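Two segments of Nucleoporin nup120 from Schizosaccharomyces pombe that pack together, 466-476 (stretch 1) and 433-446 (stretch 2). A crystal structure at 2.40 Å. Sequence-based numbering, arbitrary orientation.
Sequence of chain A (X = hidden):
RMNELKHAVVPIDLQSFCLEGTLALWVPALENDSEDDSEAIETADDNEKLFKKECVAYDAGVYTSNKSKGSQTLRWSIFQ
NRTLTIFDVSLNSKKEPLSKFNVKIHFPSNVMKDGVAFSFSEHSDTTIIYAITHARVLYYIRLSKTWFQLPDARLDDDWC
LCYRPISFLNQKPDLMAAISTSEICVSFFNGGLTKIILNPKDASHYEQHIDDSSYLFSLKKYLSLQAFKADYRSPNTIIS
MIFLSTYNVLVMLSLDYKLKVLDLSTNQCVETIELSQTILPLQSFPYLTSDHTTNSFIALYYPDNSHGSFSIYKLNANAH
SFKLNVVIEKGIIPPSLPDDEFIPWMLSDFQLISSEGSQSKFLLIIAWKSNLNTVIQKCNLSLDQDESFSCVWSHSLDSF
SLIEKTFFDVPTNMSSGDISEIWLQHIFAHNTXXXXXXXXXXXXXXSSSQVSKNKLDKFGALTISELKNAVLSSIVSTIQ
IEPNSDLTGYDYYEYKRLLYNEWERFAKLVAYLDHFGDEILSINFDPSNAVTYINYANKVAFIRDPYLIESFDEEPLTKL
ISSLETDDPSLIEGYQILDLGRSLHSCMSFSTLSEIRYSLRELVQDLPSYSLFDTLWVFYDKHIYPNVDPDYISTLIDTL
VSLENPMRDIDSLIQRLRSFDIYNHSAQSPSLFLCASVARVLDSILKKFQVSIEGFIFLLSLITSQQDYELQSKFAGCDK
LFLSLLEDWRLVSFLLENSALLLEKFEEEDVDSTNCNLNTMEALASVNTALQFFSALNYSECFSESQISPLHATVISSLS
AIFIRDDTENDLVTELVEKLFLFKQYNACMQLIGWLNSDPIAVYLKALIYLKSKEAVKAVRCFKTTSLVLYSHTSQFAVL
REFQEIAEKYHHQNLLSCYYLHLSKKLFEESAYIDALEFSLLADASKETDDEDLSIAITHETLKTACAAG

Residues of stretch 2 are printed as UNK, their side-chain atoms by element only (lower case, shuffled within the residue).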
ATOM      1  N   GLU A 466      -9.926  -6.561   7.126  1.00 49.49           N
ATOM      2  CA  GLU A 466     -10.345  -7.561   8.096  1.00 53.33           C
ATOM      3  C   GLU A 466      -9.366  -8.732   8.106  1.00 52.62           C
ATOM      4  O   GLU A 466      -9.054  -9.261   9.171  1.00 43.49           O
ATOM      5  CB  GLU A 466     -11.779  -8.034   7.828  1.00 56.21           C
ATOM      6  CG  GLU A 466     -12.853  -7.156   8.471  1.00 68.05           C
ATOM      7  CD  GLU A 466     -14.240  -7.325   7.855  1.00 69.58           C
ATOM      8  OE1 GLU A 466     -14.620  -8.461   7.495  1.00 69.12           O
ATOM      9  OE2 GLU A 466     -14.962  -6.308   7.734  1.00 64.74           O
ATOM     10  N   LEU A 467      -8.870  -9.107   6.925  1.00 37.85           N
ATOM     11  CA  LEU A 467      -7.885 -10.186   6.812  1.00 44.05           C
ATOM     12  C   LEU A 467      -6.570  -9.818   7.499  1.00 40.19           C
ATOM     13  O   LEU A 467      -6.017 -10.621   8.260  1.00 35.56           O
ATOM     14  CB  LEU A 467      -7.636 -10.571   5.344  1.00 43.74           C
ATOM     15  CG  LEU A 467      -6.712 -11.765   5.078  1.00 38.02           C
ATOM     16  CD1 LEU A 467      -7.242 -13.033   5.734  1.00 33.86           C
ATOM     17  CD2 LEU A 467      -6.534 -11.975   3.583  1.00 33.32           C
ATOM     18  N   LYS A 468      -6.087  -8.606   7.219  1.00 42.25           N
ATOM     19  CA  LYS A 468      -4.895  -8.050   7.864  1.00 40.60           C
ATOM     20  C   LYS A 468      -5.025  -8.052   9.381  1.00 36.53           C
ATOM     21  O   LYS A 468      -4.123  -8.504  10.080  1.00 34.08           O
ATOM     22  CB  LYS A 468      -4.618  -6.627   7.373  1.00 40.29           C
ATOM     23  CG  LYS A 468      -3.757  -6.565   6.126  1.00 49.00           C
ATOM     24  CD  LYS A 468      -2.969  -5.269   6.074  1.00 51.94           C
ATOM     25  CE  LYS A 468      -3.571  -4.295   5.084  1.00 59.17           C
ATOM     26  NZ  LYS A 468      -3.468  -4.844   3.703  1.00 78.94           N
ATOM     27  N   ASN A 469      -6.153  -7.547   9.873  1.00 34.11           N
ATOM     28  CA  ASN A 469      -6.454  -7.534  11.302  1.00 40.83           C
ATOM     29  C   ASN A 469      -6.557  -8.930  11.921  1.00 41.23           C
ATOM     30  O   ASN A 469      -6.171  -9.132  13.071  1.00 42.08           O
ATOM     31  CB  ASN A 469      -7.735  -6.737  11.563  1.00 39.03           C
ATOM     32  CG  ASN A 469      -7.615  -5.288  11.120  1.00 52.65           C
ATOM     33  OD1 ASN A 469      -6.514  -4.728  11.044  1.00 64.07           O
ATOM     34  ND2 ASN A 469      -8.747  -4.674  10.817  1.00 46.72           N
ATOM     35  N   ALA A 470      -7.071  -9.882  11.144  1.00 33.51           N
ATOM     36  CA  ALA A 470      -7.256 -11.237  11.609  1.00 36.96           C
ATOM     37  C   ALA A 470      -5.897 -11.929  11.728  1.00 43.65           C
ATOM     38  O   ALA A 470      -5.658 -12.665  12.687  1.00 43.73           O
ATOM     39  CB  ALA A 470      -8.186 -11.997  10.670  1.00 31.46           C
ATOM     40  N   VAL A 471      -5.014 -11.671  10.759  1.00 41.37           N
ATOM     41  CA  VAL A 471      -3.650 -12.201  10.789  1.00 37.58           C
ATOM     42  C   VAL A 471      -2.916 -11.662  12.003  1.00 39.12           C
ATOM     43  O   VAL A 471      -2.393 -12.440  12.793  1.00 43.66           O
ATOM     44  CB  VAL A 471      -2.860 -11.892   9.490  1.00 37.61           C
ATOM     45  CG1 VAL A 471      -1.373 -12.143   9.687  1.00 39.14           C
ATOM     46  CG2 VAL A 471      -3.351 -12.759   8.346  1.00 30.75           C
ATOM     47  N   LEU A 472      -2.905 -10.336  12.162  1.00 39.22           N
ATOM     48  CA  LEU A 472      -2.231  -9.706  13.288  1.00 36.11           C
ATOM     49  C   LEU A 472      -2.815 -10.189  14.612  1.00 42.24           C
ATOM     50  O   LEU A 472      -2.076 -10.535  15.540  1.00 35.92           O
ATOM     51  CB  LEU A 472      -2.298  -8.172  13.208  1.00 31.51           C
ATOM     52  CG  LEU A 472      -1.559  -7.409  14.328  1.00 31.89           C
ATOM     53  CD1 LEU A 472      -1.063  -6.047  13.865  1.00 36.37           C
ATOM     54  CD2 LEU A 472      -2.407  -7.257  15.585  1.00 32.64           C
ATOM     55  N   SER A 473      -4.143 -10.185  14.691  1.00 41.41           N
ATOM     56  CA  SER A 473      -4.844 -10.587  15.903  1.00 41.61           C
ATOM     57  C   SER A 473      -4.475 -12.001  16.326  1.00 36.54           C
ATOM     58  O   SER A 473      -4.211 -12.245  17.493  1.00 46.61           O
ATOM     59  CB  SER A 473      -6.358 -10.472  15.717  1.00 39.93           C
ATOM     60  OG  SER A 473      -7.035 -10.996  16.840  1.00 47.81           O
ATOM     61  N   SER A 474      -4.456 -12.928  15.376  1.00 39.46           N
ATOM     62  CA  SER A 474      -4.218 -14.326  15.701  1.00 39.84           C
ATOM     63  C   SER A 474      -2.763 -14.602  16.113  1.00 44.69           C
ATOM     64  O   SER A 474      -2.513 -15.479  16.936  1.00 48.45           O
ATOM     65  CB  SER A 474      -4.646 -15.232  14.549  1.00 43.81           C
ATOM     66  OG  SER A 474      -3.727 -15.158  13.481  1.00 59.10           O
ATOM     67  N   ILE A 475      -1.813 -13.862  15.541  1.00 41.16           N
ATOM     68  CA  ILE A 475      -0.410 -13.956  15.958  1.00 38.36           C
ATOM     69  C   ILE A 475      -0.174 -13.321  17.331  1.00 40.90           C
ATOM     70  O   ILE A 475       0.491 -13.915  18.184  1.00 38.64           O
ATOM     71  CB  ILE A 475       0.538 -13.362  14.903  1.00 38.08           C
ATOM     72  CG1 ILE A 475       0.842 -14.424  13.856  1.00 42.50           C
ATOM     73  CG2 ILE A 475       1.850 -12.899  15.530  1.00 36.80           C
ATOM     74  CD1 ILE A 475       1.083 -13.857  12.480  1.00 52.02           C
ATOM     75  N   VAL A 476      -0.737 -12.130  17.544  1.00 38.44           N
ATOM     76  CA  VAL A 476      -0.602 -11.419  18.823  1.00 37.06           C
ATOM     77  C   VAL A 476      -1.238 -12.214  19.972  1.00 38.52           C
ATOM     78  O   VAL A 476      -0.751 -12.177  21.095  1.00 48.56           O
ATOM     79  CB  VAL A 476      -1.138  -9.962  18.723  1.00 34.77           C
ATOM     80  CG1 VAL A 476      -1.201  -9.274  20.083  1.00 33.02           C
ATOM     81  CG2 VAL A 476      -0.243  -9.154  17.800  1.00 38.40           C
ATOM     82  N   UNK A 433      -0.522 -14.796  -3.278  1.00 41.78           N
ATOM     83  CA  UNK A 433      -1.979 -14.782  -3.366  1.00 43.78           C
ATOM     84  C   UNK A 433      -2.622 -14.600  -2.001  1.00 41.10           C
ATOM     85  O   UNK A 433      -2.067 -15.005  -0.981  1.00 41.26           O
ATOM     86  c   UNK A 433      -2.496 -16.086  -3.972  1.00 49.66           C
ATOM     87  o   UNK A 433      -2.370 -17.147  -3.031  1.00 52.55           O
ATOM     88  N   UNK A 434      -3.816 -14.017  -2.012  1.00 39.17           N
ATOM     89  CA  UNK A 434      -4.648 -13.881  -0.828  1.00 39.58           C
ATOM     90  C   UNK A 434      -5.007 -15.244  -0.229  1.00 40.06           C
ATOM     91  O   UNK A 434      -5.053 -15.388   0.997  1.00 37.97           O
ATOM     92  c   UNK A 434      -5.893 -12.999  -1.125  1.00 44.26           C
ATOM     93  c   UNK A 434      -5.653 -11.573  -0.620  1.00 44.91           C
ATOM     94  c   UNK A 434      -4.662 -10.771  -1.435  1.00 56.90           C
ATOM     95  c   UNK A 434      -7.157 -13.534  -0.460  1.00 45.33           C
ATOM     96  N   UNK A 435      -5.225 -16.243  -1.085  1.00 35.89           N
ATOM     97  CA  UNK A 435      -5.622 -17.568  -0.604  1.00 39.10           C
ATOM     98  C   UNK A 435      -4.576 -18.203   0.301  1.00 36.48           C
ATOM     99  O   UNK A 435      -4.923 -18.762   1.339  1.00 39.72           O
ATOM    100  o   UNK A 435      -6.199 -16.704  -3.800  1.00 46.26           O
ATOM    101  c   UNK A 435      -7.363 -18.208  -2.353  1.00 43.26           C
ATOM    102  c   UNK A 435      -7.314 -17.090  -3.381  1.00 45.45           C
ATOM    103  c   UNK A 435      -6.002 -18.506  -1.748  1.00 38.32           C
ATOM    104  o   UNK A 435      -8.389 -16.604  -3.781  1.00 42.62           O
ATOM    105  N   UNK A 436      -3.304 -18.083  -0.079  1.00 38.31           N
ATOM    106  CA  UNK A 436      -2.205 -18.625   0.720  1.00 37.24           C
ATOM    107  C   UNK A 436      -2.167 -18.035   2.127  1.00 35.88           C
ATOM    108  O   UNK A 436      -1.845 -18.737   3.083  1.00 37.29           O
ATOM    109  c   UNK A 436      -0.867 -18.427   0.019  1.00 35.44           C
ATOM    110  o   UNK A 436      -0.543 -17.057  -0.052  1.00 41.06           O
ATOM    111  N   UNK A 437      -2.523 -16.756   2.251  1.00 35.10           N
ATOM    112  CA  UNK A 437      -2.625 -16.113   3.567  1.00 36.68           C
ATOM    113  C   UNK A 437      -3.816 -16.680   4.348  1.00 42.69           C
ATOM    114  O   UNK A 437      -3.680 -17.029   5.530  1.00 36.43           O
ATOM    115  c   UNK A 437      -1.385 -12.509   2.611  1.00 34.89           C
ATOM    116  c   UNK A 437      -1.390 -14.010   2.850  1.00 39.52           C
ATOM    117  c   UNK A 437      -2.920 -13.940   4.840  1.00 32.76           C
ATOM    118  c   UNK A 437      -2.684 -14.566   3.473  1.00 36.71           C
ATOM    119  N   UNK A 438      -4.964 -16.799   3.677  1.00 37.55           N
ATOM    120  CA  UNK A 438      -6.174 -17.338   4.303  1.00 36.54           C
ATOM    121  C   UNK A 438      -5.987 -18.768   4.791  1.00 36.83           C
ATOM    122  O   UNK A 438      -6.360 -19.099   5.913  1.00 44.13           O
ATOM    123  c   UNK A 438      -7.359 -17.289   3.342  1.00 37.83           C
ATOM    124  n   UNK A 438      -9.531 -14.781   1.703  1.00 43.63           N
ATOM    125  o   UNK A 438      -8.948 -16.862   1.101  1.00 52.61           O
ATOM    126  c   UNK A 438      -7.806 -15.894   2.971  1.00 43.83           C
ATOM    127  c   UNK A 438      -8.812 -15.886   1.840  1.00 42.33           C
ATOM    128  N   UNK A 439      -5.411 -19.614   3.943  1.00 37.19           N
ATOM    129  CA  UNK A 439      -5.152 -21.005   4.319  1.00 39.02           C
ATOM    130  C   UNK A 439      -4.095 -21.093   5.413  1.00 36.40           C
ATOM    131  O   UNK A 439      -4.265 -21.845   6.369  1.00 46.13           O
ATOM    132  c   UNK A 439      -5.982 -21.998   2.175  1.00 35.46           C
ATOM    133  c   UNK A 439      -4.315 -23.256   3.542  1.00 41.65           C
ATOM    134  c   UNK A 439      -4.781 -21.876   3.101  1.00 43.65           C
ATOM    135  N   UNK A 440      -3.022 -20.312   5.288  1.00 34.56           N
ATOM    136  CA  UNK A 440      -2.019 -20.223   6.348  1.00 34.34           C
ATOM    137  C   UNK A 440      -2.646 -19.786   7.675  1.00 42.33           C
ATOM    138  O   UNK A 440      -2.306 -20.315   8.733  1.00 41.59           O
ATOM    139  c   UNK A 440      -0.911 -19.272   5.949  1.00 33.35           C
ATOM    140  N   UNK A 441      -3.566 -18.826   7.606  1.00 43.09           N
ATOM    141  CA  UNK A 441      -4.276 -18.343   8.785  1.00 48.41           C
ATOM    142  C   UNK A 441      -5.068 -19.447   9.501  1.00 50.88           C
ATOM    143  O   UNK A 441      -5.122 -19.465  10.731  1.00 48.86           O
ATOM    144  c   UNK A 441      -5.804 -16.385   9.583  1.00 48.55           C
ATOM    145  c   UNK A 441      -5.193 -17.169   8.420  1.00 46.80           C
ATOM    146  c   UNK A 441      -4.715 -15.861  10.511  1.00 52.50           C
ATOM    147  c   UNK A 441      -6.663 -15.246   9.057  1.00 52.04           C
ATOM    148  N   UNK A 442      -5.682 -20.344   8.726  1.00 53.13           N
ATOM    149  CA  UNK A 442      -6.377 -21.527   9.250  1.00 57.54           C
ATOM    150  C   UNK A 442      -5.478 -22.362  10.162  1.00 61.59           C
ATOM    151  O   UNK A 442      -5.836 -22.672  11.298  1.00 60.53           O
ATOM    152  c   UNK A 442      -6.855 -22.404   8.093  1.00 61.91           C
ATOM    153  c   UNK A 442      -8.996 -21.263   7.317  1.00 79.58           C
ATOM    154  c   UNK A 442      -8.331 -22.567   7.720  1.00 71.67           C
ATOM    155  c   UNK A 442      -8.431 -23.580   6.590  1.00 68.76           C
ATOM    156  N   UNK A 443      -4.304 -22.707   9.643  1.00 62.29           N
ATOM    157  CA  UNK A 443      -3.308 -23.502  10.351  1.00 60.15           C
ATOM    158  C   UNK A 443      -2.901 -22.888  11.693  1.00 71.18           C
ATOM    159  O   UNK A 443      -2.576 -23.609  12.639  1.00 79.34           O
ATOM    160  c   UNK A 443      -2.084 -23.702   9.446  1.00 65.20           C
ATOM    161  o   UNK A 443      -0.985 -24.249  10.156  1.00 83.17           O
ATOM    162  N   UNK A 444      -2.928 -21.559  11.772  1.00 79.59           N
ATOM    163  CA  UNK A 444      -2.568 -20.841  12.999  1.00 81.47           C
ATOM    164  C   UNK A 444      -3.777 -20.683  13.923  1.00 74.89           C
ATOM    165  O   UNK A 444      -3.817 -19.792  14.777  1.00 73.28           O
ATOM    166  c   UNK A 444       1.476 -20.582  11.274  1.00 62.45           C
ATOM    167  c   UNK A 444      -0.416 -19.581  12.423  1.00 72.45           C
ATOM    168  c   UNK A 444       0.471 -18.760  13.117  1.00 62.41           C
ATOM    169  c   UNK A 444       1.843 -18.844  12.894  1.00 59.64           C
ATOM    170  c   UNK A 444       0.106 -20.490  11.493  1.00 71.23           C
ATOM    171  c   UNK A 444      -1.905 -19.488  12.667  1.00 72.45           C
ATOM    172  c   UNK A 444       2.345 -19.758  11.975  1.00 65.73           C
ATOM    173  N   UNK A 445      -4.758 -21.562  13.727  1.00 85.07           N
ATOM    174  CA  UNK A 445      -5.977 -21.625  14.533  1.00 86.11           C
ATOM    175  C   UNK A 445      -6.412 -23.094  14.614  1.00 90.28           C
ATOM    176  O   UNK A 445      -5.567 -23.986  14.758  1.00 91.39           O
ATOM    177  o   UNK A 445      -7.985 -17.245  13.505  1.00 90.20           O
ATOM    178  n   UNK A 445      -8.735 -19.042  12.378  1.00 93.14           N
ATOM    179  c   UNK A 445      -6.741 -19.277  13.758  1.00 73.51           C
ATOM    180  c   UNK A 445      -7.880 -18.434  13.200  1.00 91.63           C
ATOM    181  c   UNK A 445      -7.088 -20.755  13.920  1.00 76.85           C
ATOM    182  N   UNK A 446      -7.717 -23.345  14.510  1.00109.18           N
ATOM    183  CA  UNK A 446      -8.257 -24.707  14.509  1.00118.52           C
ATOM    184  C   UNK A 446      -8.511 -25.219  13.094  1.00108.78           C
ATOM    185  O   UNK A 446      -7.577 -25.537  12.361  1.00 96.28           O
ATOM    186  c   UNK A 446      -9.417 -24.180  16.713  1.00115.46           C
ATOM    187  n   UNK A 446     -10.441 -23.445  17.132  1.00112.44           N
ATOM    188  c   UNK A 446      -9.553 -24.786  15.326  1.00121.72           C
ATOM    189  o   UNK A 446      -8.412 -24.371  17.403  1.00106.94           O
TER

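Position 433 carries one carbon and then one oxygen, and it lies out of reach of stretch 1. That is a serine, Ser433, at the N-cap: its OG accepts from the backbone N of position 436 at 3.2 Å, closing off the first turn of the helix.

Position 434 has four carbons, forked at the first, with one arm two carbons long. It points sideways, and a carbon of the longer arm meets Leu467 CD2, the beginning of a pocket for that leucine. This is Ile434, and the meeting atom is Ile434 CG1, 4.3 Å from Leu467 CD2.

Position 435 has three carbons, the third bearing two oxygens. Its CB points away from stretch 1, and the side chain makes no contact there. It is Glu435.

Position 436, one carbon and one oxygen, is out of reach of stretch 1 and is again a serine. Ser436 returns the cap's favour, its OG donating to Ser433 O at 2.7 Å.

Position 437 repeats the four-carbon pattern forked at the first carbon, now pointing toward stretch 1, where the shorter arm packs against Val471 and Leu467. It is Ile437, and its CG2 lies 3.7 Å from Val471 CG2 and 4.3 Å from Leu467 CD2.

Position 438 has three carbons, the third carrying one oxygen and one nitrogen. What it offers Leu467 is aliphatic, the second carbon of the chain. This is Gln438, its CG lying 4.0 Å from Leu467 CD1.

Neither of the next two positions reaches stretch 1: position 439, one carbon bearing two more, is Val439; position 440, a lone carbon, is Ala440.

Position 441 has four carbons forked at the second. One terminal carbon sits against Ala470 CB and Leu467 CD1, the other against Val471 CA and Ser474 OG. It is Leu441: CD2 is 3.9 Å from Ala470 CB and 4.0 Å from Leu467 CD1, and CD1 is 3.8 Å from Val471 CA and 3.2 Å from Ser474 OG.

Position 442 has the same composition and fork but is out of reach of stretch 1: Leu442. Position 443, one carbon and one oxygen, also out of reach, is Ser443.

Position 444 shows one carbon and a six-carbon ring, oblique to Ile475. It is Phe444, the first residue to leave helical phi/psi, with CD2 standing 4.4 Å from Ile475 CG1.

Position 445 has three carbons, the third with one oxygen and one nitrogen. Though poorly ordered, its end comes nearer than its sideways CB suggests, the oxygen approaching Ser474 CB. It is Gln445, with OE1 4.0 Å from Ser474 CB. Position 446, two carbons with an oxygen and a nitrogen on the second, lies beyond contact and is Asn446.

The contact works by reciprocal leucines. The helices run in the same general direction, crossing at 28° with axes 10.6 Å apart at closest approach. Leu467 fits among Ile434, Ile437, Gln438 and Leu441, while Leu441 fits among Leu467, Ala470, Val471 and Ser474. Each knob helps line the other's hole. Small Ala470 and Ser474 leave room for Leu441, and Ser474 OG lies beside a methyl of Leu441 and donates to Val471 O at 3.1 Å within its own helix. No hydrogen bond crosses between the stretches. The rule is compact: the hydroxyls of Ser433, Ser436 and Ser474 bond to backbone within their own stretches, and interlocking apolar shapes set the fit.

Stretch 2, residues 433-446: SIESIQVALLSFQN
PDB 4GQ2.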